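Local coordinates for LRA-12 (Uncultured bacterium, PDB 5AEB), which probably hydrolyses beta-lactam antibiotics, carbapenems among them, as a class B3 metallo-beta-lactamase with two zinc ions in its active site, at residues A[19-24]-A[235-240]; A[27-32]-A[170-175]; A[43-48]-A[149-154]; A[221-226]-A[248-253]. All coordinates share one frame; numbering follows the deposited sequence.

Interaction 1: A[19-24]-A[235-240]. With SO4 (sulfate ion), chain E.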
# COMPACT_ATOMS: atom_id res chain seq x y z
N LYS A 19 -4.78 -7.06 -14.65
CA LYS A 19 -5.74 -6.36 -15.50
C LYS A 19 -5.60 -4.81 -15.45
O LYS A 19 -5.70 -4.23 -14.39
CB LYS A 19 -7.15 -6.80 -15.10
CG LYS A 19 -8.28 -6.26 -15.96
CD LYS A 19 -9.53 -7.07 -15.74
CE LYS A 19 -10.64 -6.64 -16.70
NZ LYS A 19 -11.36 -5.44 -16.17
N PRO A 20 -5.34 -4.15 -16.59
CA PRO A 20 -5.22 -2.67 -16.55
C PRO A 20 -6.51 -1.97 -16.16
O PRO A 20 -7.61 -2.46 -16.44
CB PRO A 20 -4.85 -2.29 -18.00
CG PRO A 20 -5.15 -3.52 -18.83
CD PRO A 20 -4.95 -4.70 -17.92
N TYR A 21 -6.37 -0.81 -15.52
CA TYR A 21 -7.51 -0.04 -15.08
C TYR A 21 -7.21 1.42 -15.34
O TYR A 21 -6.09 1.88 -15.14
CB TYR A 21 -7.78 -0.27 -13.59
CG TYR A 21 -9.02 0.44 -13.11
CD1 TYR A 21 -10.28 -0.10 -13.34
CD2 TYR A 21 -8.93 1.69 -12.47
CE1 TYR A 21 -11.42 0.55 -12.92
CE2 TYR A 21 -10.08 2.35 -12.05
CZ TYR A 21 -11.31 1.77 -12.28
OH TYR A 21 -12.46 2.41 -11.89
N ARG A 22 -8.22 2.17 -15.75
CA ARG A 22 -8.04 3.55 -16.10
C ARG A 22 -7.73 4.38 -14.85
O ARG A 22 -8.52 4.37 -13.89
CB ARG A 22 -9.30 4.07 -16.79
CG ARG A 22 -9.13 5.44 -17.38
CD ARG A 22 -10.42 5.91 -18.03
NE ARG A 22 -10.20 7.23 -18.57
CZ ARG A 22 -11.05 8.25 -18.47
NH1 ARG A 22 -12.20 8.09 -17.83
NH2 ARG A 22 -10.73 9.42 -19.01
N PRO A 23 -6.57 5.09 -14.84
CA PRO A 23 -6.15 5.88 -13.67
C PRO A 23 -7.10 7.06 -13.43
O PRO A 23 -7.69 7.57 -14.38
CB PRO A 23 -4.75 6.36 -14.05
CG PRO A 23 -4.77 6.42 -15.55
CD PRO A 23 -5.65 5.27 -15.98
N PHE A 24 -7.27 7.44 -12.17
CA PHE A 24 -8.19 8.53 -11.79
C PHE A 24 -7.76 9.27 -10.54
O PHE A 24 -6.99 8.75 -9.71
CB PHE A 24 -9.64 8.02 -11.63
CG PHE A 24 -9.87 7.12 -10.44
CD1 PHE A 24 -9.53 5.76 -10.49
CD2 PHE A 24 -10.50 7.60 -9.29
CE1 PHE A 24 -9.76 4.91 -9.40
CE2 PHE A 24 -10.72 6.77 -8.19
CZ PHE A 24 -10.36 5.42 -8.25
N SER A 235 -17.17 -0.30 -6.55
CA SER A 235 -18.52 0.18 -6.19
C SER A 235 -18.56 1.69 -6.02
O SER A 235 -19.61 2.30 -6.11
CB SER A 235 -18.99 -0.45 -4.88
OG SER A 235 -19.04 -1.85 -5.02
N LYS A 236 -17.43 2.31 -5.74
CA LYS A 236 -17.42 3.72 -5.41
C LYS A 236 -17.07 4.56 -6.63
O LYS A 236 -17.37 5.73 -6.68
CB LYS A 236 -16.41 3.96 -4.28
CG LYS A 236 -16.84 3.30 -2.98
CD LYS A 236 -15.69 3.18 -1.98
CE LYS A 236 -16.20 2.72 -0.61
NZ LYS A 236 -15.05 2.52 0.35
N HIS A 237 -16.45 3.93 -7.63
CA HIS A 237 -15.99 4.65 -8.81
C HIS A 237 -15.98 3.78 -10.03
O HIS A 237 -15.45 2.67 -10.00
CB HIS A 237 -14.60 5.22 -8.56
CG HIS A 237 -13.98 5.87 -9.77
ND1 HIS A 237 -13.33 5.16 -10.71
CD2 HIS A 237 -13.90 7.19 -10.16
CE1 HIS A 237 -12.87 6.00 -11.66
NE2 HIS A 237 -13.22 7.24 -11.32
N LYS A 238 -16.53 4.31 -11.13
CA LYS A 238 -16.44 3.70 -12.46
C LYS A 238 -15.58 4.60 -13.36
O LYS A 238 -15.55 5.81 -13.17
CB LYS A 238 -17.83 3.59 -13.11
CG LYS A 238 -18.92 2.91 -12.31
CD LYS A 238 -18.94 1.41 -12.55
CE LYS A 238 -19.90 0.73 -11.59
NZ LYS A 238 -19.21 -0.42 -10.93
N PRO A 239 -14.89 4.02 -14.36
CA PRO A 239 -14.19 4.90 -15.29
C PRO A 239 -15.15 5.92 -15.91
O PRO A 239 -16.25 5.56 -16.36
CB PRO A 239 -13.66 3.93 -16.36
CG PRO A 239 -13.60 2.61 -15.69
CD PRO A 239 -14.69 2.59 -14.67
N GLY A 240 -14.78 7.19 -15.90
CA GLY A 240 -15.63 8.23 -16.45
C GLY A 240 -16.51 8.98 -15.47
O GLY A 240 -17.21 9.90 -15.88
S SO4 E . -12.64 9.58 -14.19
O1 SO4 E . -13.23 9.63 -12.82
O2 SO4 E . -12.54 8.17 -14.66
O3 SO4 E . -11.29 10.22 -14.14
O4 SO4 E . -13.48 10.39 -15.11

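Interaction 2: A[27-32]-A[170-175]. With SO4 (sulfate ion), chain F.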
# COMPACT_ATOMS: atom_id res chain seq x y z
N ALA A 27 -8.95 12.27 -4.76
CA ALA A 27 -9.19 13.44 -3.91
C ALA A 27 -7.95 14.34 -3.85
O ALA A 27 -6.86 13.85 -3.63
CB ALA A 27 -9.58 12.99 -2.50
N GLY A 28 -8.12 15.64 -4.08
CA GLY A 28 -6.99 16.56 -4.01
C GLY A 28 -5.87 16.12 -4.95
O GLY A 28 -6.11 15.86 -6.12
N ASN A 29 -4.66 16.01 -4.42
CA ASN A 29 -3.53 15.56 -5.19
C ASN A 29 -3.28 14.02 -5.14
O ASN A 29 -2.24 13.55 -5.56
CB ASN A 29 -2.28 16.39 -4.85
CG ASN A 29 -1.72 16.11 -3.45
OD1 ASN A 29 -2.42 15.58 -2.58
ND2 ASN A 29 -0.45 16.46 -3.22
N LEU A 30 -4.25 13.25 -4.65
CA LEU A 30 -4.15 11.78 -4.65
C LEU A 30 -4.82 11.14 -5.88
O LEU A 30 -5.99 11.38 -6.16
CB LEU A 30 -4.77 11.18 -3.37
CG LEU A 30 -4.88 9.66 -3.29
CD1 LEU A 30 -3.49 9.00 -3.34
CD2 LEU A 30 -5.64 9.25 -2.02
N TYR A 31 -4.06 10.30 -6.59
CA TYR A 31 -4.55 9.63 -7.78
C TYR A 31 -4.32 8.13 -7.64
O TYR A 31 -3.36 7.68 -6.96
CB TYR A 31 -3.83 10.14 -9.06
CG TYR A 31 -3.98 11.63 -9.34
CD1 TYR A 31 -3.27 12.57 -8.61
CD2 TYR A 31 -4.82 12.10 -10.37
CE1 TYR A 31 -3.41 13.91 -8.84
CE2 TYR A 31 -4.95 13.45 -10.64
CZ TYR A 31 -4.25 14.35 -9.86
OH TYR A 31 -4.32 15.69 -10.07
N TYR A 32 -5.21 7.38 -8.25
CA TYR A 32 -5.09 5.92 -8.38
C TYR A 32 -4.42 5.59 -9.70
O TYR A 32 -4.95 5.95 -10.78
CB TYR A 32 -6.47 5.26 -8.37
CG TYR A 32 -6.42 3.76 -8.27
CD1 TYR A 32 -6.36 2.96 -9.42
CD2 TYR A 32 -6.44 3.12 -7.03
CE1 TYR A 32 -6.29 1.58 -9.34
CE2 TYR A 32 -6.39 1.73 -6.93
CZ TYR A 32 -6.31 0.96 -8.10
OH TYR A 32 -6.27 -0.42 -7.99
N PHE A 170 -2.41 11.47 5.65
CA PHE A 170 -2.05 12.80 5.15
C PHE A 170 -3.25 13.60 4.70
O PHE A 170 -4.28 13.03 4.30
CB PHE A 170 -1.03 12.72 3.98
CG PHE A 170 -1.62 12.22 2.70
CD1 PHE A 170 -1.90 10.85 2.53
CD2 PHE A 170 -1.91 13.10 1.65
CE1 PHE A 170 -2.48 10.37 1.36
CE2 PHE A 170 -2.45 12.62 0.46
CZ PHE A 170 -2.75 11.27 0.31
N ASP A 171 -3.10 14.93 4.77
CA ASP A 171 -4.07 15.87 4.24
C ASP A 171 -3.77 16.28 2.80
O ASP A 171 -2.63 16.53 2.45
CB ASP A 171 -4.10 17.11 5.13
CG ASP A 171 -4.64 16.81 6.49
OD1 ASP A 171 -5.56 15.97 6.58
OD2 ASP A 171 -4.18 17.40 7.48
N THR A 172 -4.81 16.31 1.96
CA THR A 172 -4.79 17.01 0.68
C THR A 172 -5.91 18.01 0.60
O THR A 172 -6.86 17.95 1.37
CB THR A 172 -5.16 16.14 -0.52
OG1 THR A 172 -5.45 14.81 -0.13
CG2 THR A 172 -4.14 16.21 -1.57
N LYS A 173 -5.84 18.85 -0.43
CA LYS A 173 -6.93 19.77 -0.71
C LYS A 173 -7.22 19.87 -2.21
O LYS A 173 -6.33 19.71 -3.05
CB LYS A 173 -6.61 21.14 -0.11
CG LYS A 173 -5.39 21.80 -0.73
CD LYS A 173 -5.22 23.23 -0.24
CE LYS A 173 -4.62 23.31 1.15
NZ LYS A 173 -4.66 24.72 1.66
N ASP A 174 -8.49 20.08 -2.53
CA ASP A 174 -8.86 20.61 -3.83
C ASP A 174 -9.17 22.11 -3.64
O ASP A 174 -8.77 22.68 -2.62
CB ASP A 174 -10.01 19.80 -4.45
CG ASP A 174 -11.26 19.72 -3.57
OD1 ASP A 174 -11.54 20.69 -2.82
OD2 ASP A 174 -11.98 18.70 -3.68
N GLU A 175 -9.85 22.75 -4.59
CA GLU A 175 -10.14 24.19 -4.47
C GLU A 175 -11.26 24.54 -3.49
O GLU A 175 -11.38 25.71 -3.10
CB GLU A 175 -10.45 24.81 -5.84
CG GLU A 175 -9.22 25.33 -6.56
CD GLU A 175 -9.53 25.81 -7.97
OE1 GLU A 175 -10.65 26.34 -8.20
OE2 GLU A 175 -8.65 25.66 -8.85
S SO4 F . -10.23 21.32 -8.15
O1 SO4 F . -11.00 22.28 -7.32
O2 SO4 F . -8.78 21.51 -7.85
O3 SO4 F . -10.52 21.55 -9.59
O4 SO4 F . -10.70 19.94 -7.83

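Interaction 3: A[43-48]-A[149-154]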
# COMPACT_ATOMS: atom_id res chain seq x y z
N ILE A 43 0.80 10.75 -5.55
CA ILE A 43 0.56 11.98 -4.80
C ILE A 43 1.47 13.00 -5.46
O ILE A 43 2.70 12.84 -5.49
CB ILE A 43 0.89 11.81 -3.29
CG1 ILE A 43 0.03 10.70 -2.66
CG2 ILE A 43 0.67 13.12 -2.53
CD1 ILE A 43 0.65 10.12 -1.42
N THR A 44 0.85 14.04 -6.01
CA THR A 44 1.54 15.04 -6.82
C THR A 44 1.70 16.32 -6.01
O THR A 44 0.72 16.80 -5.43
CB THR A 44 0.72 15.34 -8.10
OG1 THR A 44 -0.58 15.83 -7.74
CG2 THR A 44 0.53 14.08 -8.94
N THR A 45 2.91 16.86 -5.96
CA THR A 45 3.19 18.10 -5.21
C THR A 45 3.95 19.04 -6.09
O THR A 45 4.40 18.65 -7.18
CB THR A 45 4.08 17.85 -3.96
OG1 THR A 45 5.47 17.83 -4.36
CG2 THR A 45 3.72 16.53 -3.26
N LYS A 46 4.14 20.27 -5.60
CA LYS A 46 5.00 21.26 -6.26
C LYS A 46 6.47 20.84 -6.39
O LYS A 46 7.17 21.37 -7.23
CB LYS A 46 4.88 22.65 -5.59
CG LYS A 46 5.58 22.78 -4.24
CD LYS A 46 5.91 24.22 -3.90
CE LYS A 46 5.98 24.42 -2.39
NZ LYS A 46 7.11 23.68 -1.73
N GLN A 47 6.94 19.90 -5.58
CA GLN A 47 8.34 19.44 -5.65
C GLN A 47 8.53 18.05 -6.25
O GLN A 47 9.60 17.44 -6.08
CB GLN A 47 8.98 19.48 -4.27
CG GLN A 47 9.39 20.87 -3.89
CD GLN A 47 9.59 21.00 -2.42
OE1 GLN A 47 9.95 20.01 -1.73
NE2 GLN A 47 9.35 22.20 -1.91
N GLY A 48 7.50 17.57 -6.96
CA GLY A 48 7.54 16.28 -7.61
C GLY A 48 6.56 15.33 -6.94
O GLY A 48 5.73 15.76 -6.13
N GLY A 149 7.21 19.00 -1.01
CA GLY A 149 6.53 20.27 -1.18
C GLY A 149 5.68 20.61 0.04
O GLY A 149 6.18 20.66 1.16
N ASP A 150 4.40 20.82 -0.19
CA ASP A 150 3.52 21.17 0.91
C ASP A 150 2.75 19.95 1.45
O ASP A 150 1.88 20.09 2.30
CB ASP A 150 2.55 22.29 0.46
CG ASP A 150 3.27 23.56 -0.00
OD1 ASP A 150 4.30 23.94 0.61
OD2 ASP A 150 2.81 24.19 -0.99
N THR A 151 3.06 18.76 0.93
CA THR A 151 2.43 17.52 1.40
C THR A 151 3.29 16.93 2.52
O THR A 151 4.53 16.95 2.45
CB THR A 151 2.23 16.55 0.21
OG1 THR A 151 1.35 17.16 -0.74
CG2 THR A 151 1.65 15.20 0.63
N LYS A 152 2.63 16.45 3.56
CA LYS A 152 3.28 15.76 4.66
C LYS A 152 2.53 14.45 4.95
O LYS A 152 1.34 14.48 5.25
CB LYS A 152 3.26 16.66 5.89
CG LYS A 152 4.00 16.16 7.11
CD LYS A 152 4.11 17.30 8.11
CE LYS A 152 4.95 16.92 9.33
NZ LYS A 152 5.32 18.10 10.16
N LEU A 153 3.22 13.32 4.81
CA LEU A 153 2.65 12.01 5.16
C LEU A 153 3.13 11.56 6.53
O LEU A 153 4.28 11.78 6.90
CB LEU A 153 3.05 10.96 4.13
CG LEU A 153 2.10 10.82 2.92
CD1 LEU A 153 2.00 12.11 2.14
CD2 LEU A 153 2.57 9.72 2.00
N VAL A 154 2.24 10.97 7.31
CA VAL A 154 2.61 10.33 8.52
C VAL A 154 2.54 8.80 8.29
O VAL A 154 1.46 8.26 7.95
CB VAL A 154 1.68 10.70 9.69
CG1 VAL A 154 2.13 9.98 10.96
CG2 VAL A 154 1.72 12.20 9.95
O HOH W 1 2.85 21.01 -2.55

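Interaction 4: A[221-226]-A[248-253]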
# COMPACT_ATOMS: atom_id res chain seq x y z
N ASP A 221 -11.24 11.28 6.54
CA ASP A 221 -12.40 11.51 5.71
C ASP A 221 -12.52 10.38 4.69
O ASP A 221 -13.61 9.90 4.43
CB ASP A 221 -12.24 12.86 5.01
CG ASP A 221 -12.19 14.02 6.00
OD1 ASP A 221 -13.14 14.09 6.85
OD2 ASP A 221 -11.24 14.85 5.97
N ILE A 222 -11.37 9.96 4.15
CA ILE A 222 -11.28 8.97 3.08
C ILE A 222 -10.23 7.90 3.42
O ILE A 222 -9.14 8.21 3.93
CB ILE A 222 -10.90 9.66 1.74
CG1 ILE A 222 -12.04 10.61 1.30
CG2 ILE A 222 -10.48 8.64 0.66
CD1 ILE A 222 -11.66 11.48 0.12
N TRP A 223 -10.60 6.64 3.22
CA TRP A 223 -9.65 5.56 3.36
C TRP A 223 -9.56 4.82 2.05
O TRP A 223 -10.58 4.64 1.32
CB TRP A 223 -10.02 4.61 4.49
CG TRP A 223 -11.26 3.77 4.27
CD1 TRP A 223 -12.58 4.20 4.31
CD2 TRP A 223 -11.34 2.32 3.98
NE1 TRP A 223 -13.43 3.16 4.06
CE2 TRP A 223 -12.75 2.01 3.86
CE3 TRP A 223 -10.40 1.30 3.81
CZ2 TRP A 223 -13.21 0.72 3.58
CZ3 TRP A 223 -10.87 0.01 3.55
CH2 TRP A 223 -12.24 -0.28 3.44
N VAL A 224 -8.36 4.42 1.74
CA VAL A 224 -8.15 3.51 0.62
C VAL A 224 -7.28 2.38 1.14
O VAL A 224 -6.77 2.44 2.27
CB VAL A 224 -7.49 4.22 -0.58
CG1 VAL A 224 -8.40 5.32 -1.13
CG2 VAL A 224 -6.14 4.79 -0.15
N ALA A 225 -7.07 1.34 0.32
CA ALA A 225 -6.35 0.17 0.81
C ALA A 225 -5.37 -0.37 -0.23
O ALA A 225 -5.27 0.18 -1.33
CB ALA A 225 -7.33 -0.90 1.30
N SER A 226 -4.63 -1.41 0.13
CA SER A 226 -3.64 -2.00 -0.76
C SER A 226 -4.27 -2.77 -1.94
O SER A 226 -3.66 -2.88 -2.99
CB SER A 226 -2.70 -2.89 0.04
OG SER A 226 -1.82 -2.07 0.83
N PHE A 248 -15.71 8.18 -1.65
CA PHE A 248 -14.70 7.47 -0.88
C PHE A 248 -14.79 7.69 0.63
O PHE A 248 -14.00 7.16 1.40
CB PHE A 248 -13.30 7.78 -1.46
CG PHE A 248 -13.11 7.25 -2.85
CD1 PHE A 248 -12.81 5.91 -3.05
CD2 PHE A 248 -13.26 8.08 -3.95
CE1 PHE A 248 -12.66 5.42 -4.34
CE2 PHE A 248 -13.10 7.60 -5.23
CZ PHE A 248 -12.82 6.27 -5.44
N MET A 249 -15.79 8.48 1.04
CA MET A 249 -16.10 8.65 2.44
C MET A 249 -16.97 7.46 2.87
O MET A 249 -18.09 7.29 2.38
CB MET A 249 -16.78 9.99 2.68
CG MET A 249 -15.88 11.21 2.45
SD MET A 249 -16.78 12.78 2.78
CE MET A 249 -15.48 13.93 2.30
N ASP A 250 -16.44 6.62 3.76
CA ASP A 250 -17.05 5.30 4.02
C ASP A 250 -16.55 4.72 5.33
O ASP A 250 -15.91 3.67 5.36
CB ASP A 250 -16.76 4.35 2.82
CG ASP A 250 -17.40 2.96 2.97
OD1 ASP A 250 -18.45 2.83 3.64
OD2 ASP A 250 -16.83 1.98 2.42
N ARG A 251 -16.84 5.42 6.42
CA ARG A 251 -16.45 4.94 7.71
C ARG A 251 -17.06 3.57 8.03
O ARG A 251 -16.34 2.70 8.55
CB ARG A 251 -16.75 5.98 8.79
CG ARG A 251 -16.25 5.60 10.17
CD ARG A 251 -14.75 5.46 10.22
NE ARG A 251 -14.37 4.64 11.38
CZ ARG A 251 -13.28 4.83 12.11
NH1 ARG A 251 -12.41 5.79 11.81
NH2 ARG A 251 -13.04 4.01 13.14
N LYS A 252 -18.33 3.36 7.68
CA LYS A 252 -19.00 2.07 7.91
C LYS A 252 -18.22 0.94 7.22
O LYS A 252 -18.01 -0.11 7.82
CB LYS A 252 -20.47 2.05 7.43
CG LYS A 252 -21.23 0.83 7.95
CD LYS A 252 -22.71 0.77 7.58
CE LYS A 252 -22.90 0.89 6.09
NZ LYS A 252 -22.26 -0.22 5.35
N GLY A 253 -17.79 1.18 5.97
CA GLY A 253 -17.05 0.16 5.22
C GLY A 253 -15.76 -0.24 5.94
O GLY A 253 -15.44 -1.41 6.06
O HOH W 2 -14.09 7.26 5.11
O HOH W 3 -13.31 4.63 0.57

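Interaction 1: A[19-24]-A[235-240]
His237 lies against Phe24 and reaches Tyr21 OH with its rim, showing how one imidazole can serve three partners at once. Its CG stands anti to the backbone N (chi1 174°), and the side chain leaves just past the end of helix 233-236 for the loop 19-24. CB lies at the fringe of the Phe24 ring, 4.2 Å from CE2. Beyond it the imidazole lies flat over one face of that ring in a face-to-face stack, centroids 3.6 Å apart and planes at 11°; CE1 of His237 sits over CG of Phe24 and NE2 over CD2, each at 3.4 Å. The two nitrogens work at the rim. ND1 shares a hydrogen bond of 3.1 Å with Tyr21 OH, which lies close to the plane of the imidazole, and NE2 donates 2.8 Å to O1 of a sulfate, also at the edge. That ion, probably from the crystallisation liquor, takes a second bond on O2 from Gly240 N, at 2.7 Å, and a third from Gly242 N. Pro239 CG packs obliquely against Tyr21 CE1, while the extended Arg22 passes Pro239 CB with its CD. Away from the zinc site, this aromatic packing fastens the N-terminal loop leading into edge strand 24-27 to the loop following helix 233-236.

Interaction 2: A[27-32]-A[170-175]
Gly28 and Lys173 meet where a tight turn presses against the end of a strand from the other sheet. The CA of Gly28 sits 3.4 Å from Lys173 O, so its backbone lies directly on the strand. Gly28 and Asn29 also bear on Thr172, but the modelled approach of the Asn29 side chain to the threonine methyl is too short to be trusted; the position of that methyl is doubtful, and with it the details of the pair. Farther along, Leu30 CB touches the edge of the Phe170 ring at CZ, 4.2 Å away. Phe170 leaves its strand toward the turn, and with CG between its own backbone N and carbonyl carbon (chi1 72°) the ring presents this edge to Leu30.

What positions this shell is the type II' beta turn from Ala27 to Leu30, closed by Leu30 N to Ala27 O at 2.9 Å. Its second residue, Gly28, has the positive phi expected there. The amide of Asn29 is anchored through ND2 to Thr44 O. At the far end Asp174 OD1 accepts from Gln176 N and Arg177 N. The turn is the hairpin connection between strands 24-27 and 30-32 at one side of the seven-stranded sheet, and it packs on strand 166-173 of the five-stranded sheet, with Ile181 of strand 178-184 and Ile43 of strand 41-45 lining the same interface.

Interaction 3: A[43-48]-A[149-154]
Gln47 and Gly149 touch where two hairpin turns meet at one end of the beta sandwich of the metallo-beta-lactamase fold. The firmest bonds brace the turn carrying Gln47, type I from Thr45 to Gly48. Thr45 OG1 donates to Gly48 O at 2.7 Å, and the same hydroxyl accepts from Gln47 N at 2.8 Å, an ST turn. Gly48 O also receives Thr45 N, so it is gripped by two donors of one residue. Across the contact a water accepts from Asp150 N at 2.8 Å and, weakly, from Lys46 N, bridging the turns. Gly149 N adds a weak bond to Gln47 OE1, 3.0 Å long and bent to 147°. Lys46 and Asp150 cross at about a right angle in a long salt bridge, NZ to OD1 3.7 Å, though the placement of the lysine tip beside the Gln47 amide is uncertain.

Inward from the turns the contact becomes packing between the sheets. Thr45 CG2 rests against Thr151, whose OG1 is held by Asn29 ND2. Strands 43-45 and 151-154 run at 143° to each other, their axes 9.1 Å apart at closest approach. Their inward-facing side chains fill that gap: Ile43 CG2 touches the Thr151 methyl, and Ile43 CD1 reaches tip to tip to Leu153 CD2 at 3.9 Å.

Interaction 4: A[221-226]-A[248-253]
Trp223 NE1 donates to Asp250 O at 2.8 Å, a sound but bent bond (136° at the hydrogen). The indole does not meet the carbonyl in its plane: the nitrogen stands 44° above it. Trp223 CG lies between its backbone N and carbonyl carbon (chi1 69°), from where the indole extends toward the start of helix 251-267, with CZ2 meeting Gly253 C at 3.6 Å. Asp250 is the N-cap of that helix. Its OD1 accepts from Gly253 N at 2.9 Å, and its OD2 is held by Lys236 in a salt bridge, so one residue joins strand, helix start and helix 233-236.

Two waters complete the polar seam. One bridges Asp221 O and Asp250 N; the other donates to both Trp223 O and Phe248 O while lying over one face of the indole, offset toward its rim. Met249 CA-H points at Asp221 O, 3.4 Å from the CA, and its CG passes Ile222 CG1. Ile222 CG2 packs on Phe248 CB at 3.6 Å, whereas the phenylalanine ring runs off toward Met233 and Ile26.

His227, a zinc ligand, follows shortly after strand 222-225. That strand is an outermost one of the five-stranded sheet, paired with strand 178-184, and here its other flank is lined by the approach to helix 251-267, whose Tyr254 adds an edge-to-face ring contact with Trp223.

How the interactions relate
From the N terminus, the loop 19-24 opens interaction 1, which closes only at 235-240, after most of the chain. Nested within it, interaction 2 joins 27-32 to 170-175, and interaction 3, from 43-48 to 149-154, lies inside interaction 2 in turn; these two inner contacts hold the seven-stranded sheet against the five-stranded one and meet through Asn29. Interaction 4 opens at 221-226 once interaction 2 has closed, and crosses interaction 1 by ending at 248-253. The crossing is physical too, since Phe24 and His237 pack on Phe248. Ala27 against Ile222 connects interaction 2 to interaction 4, whereas interaction 3 touches neither interaction 1 nor interaction 4.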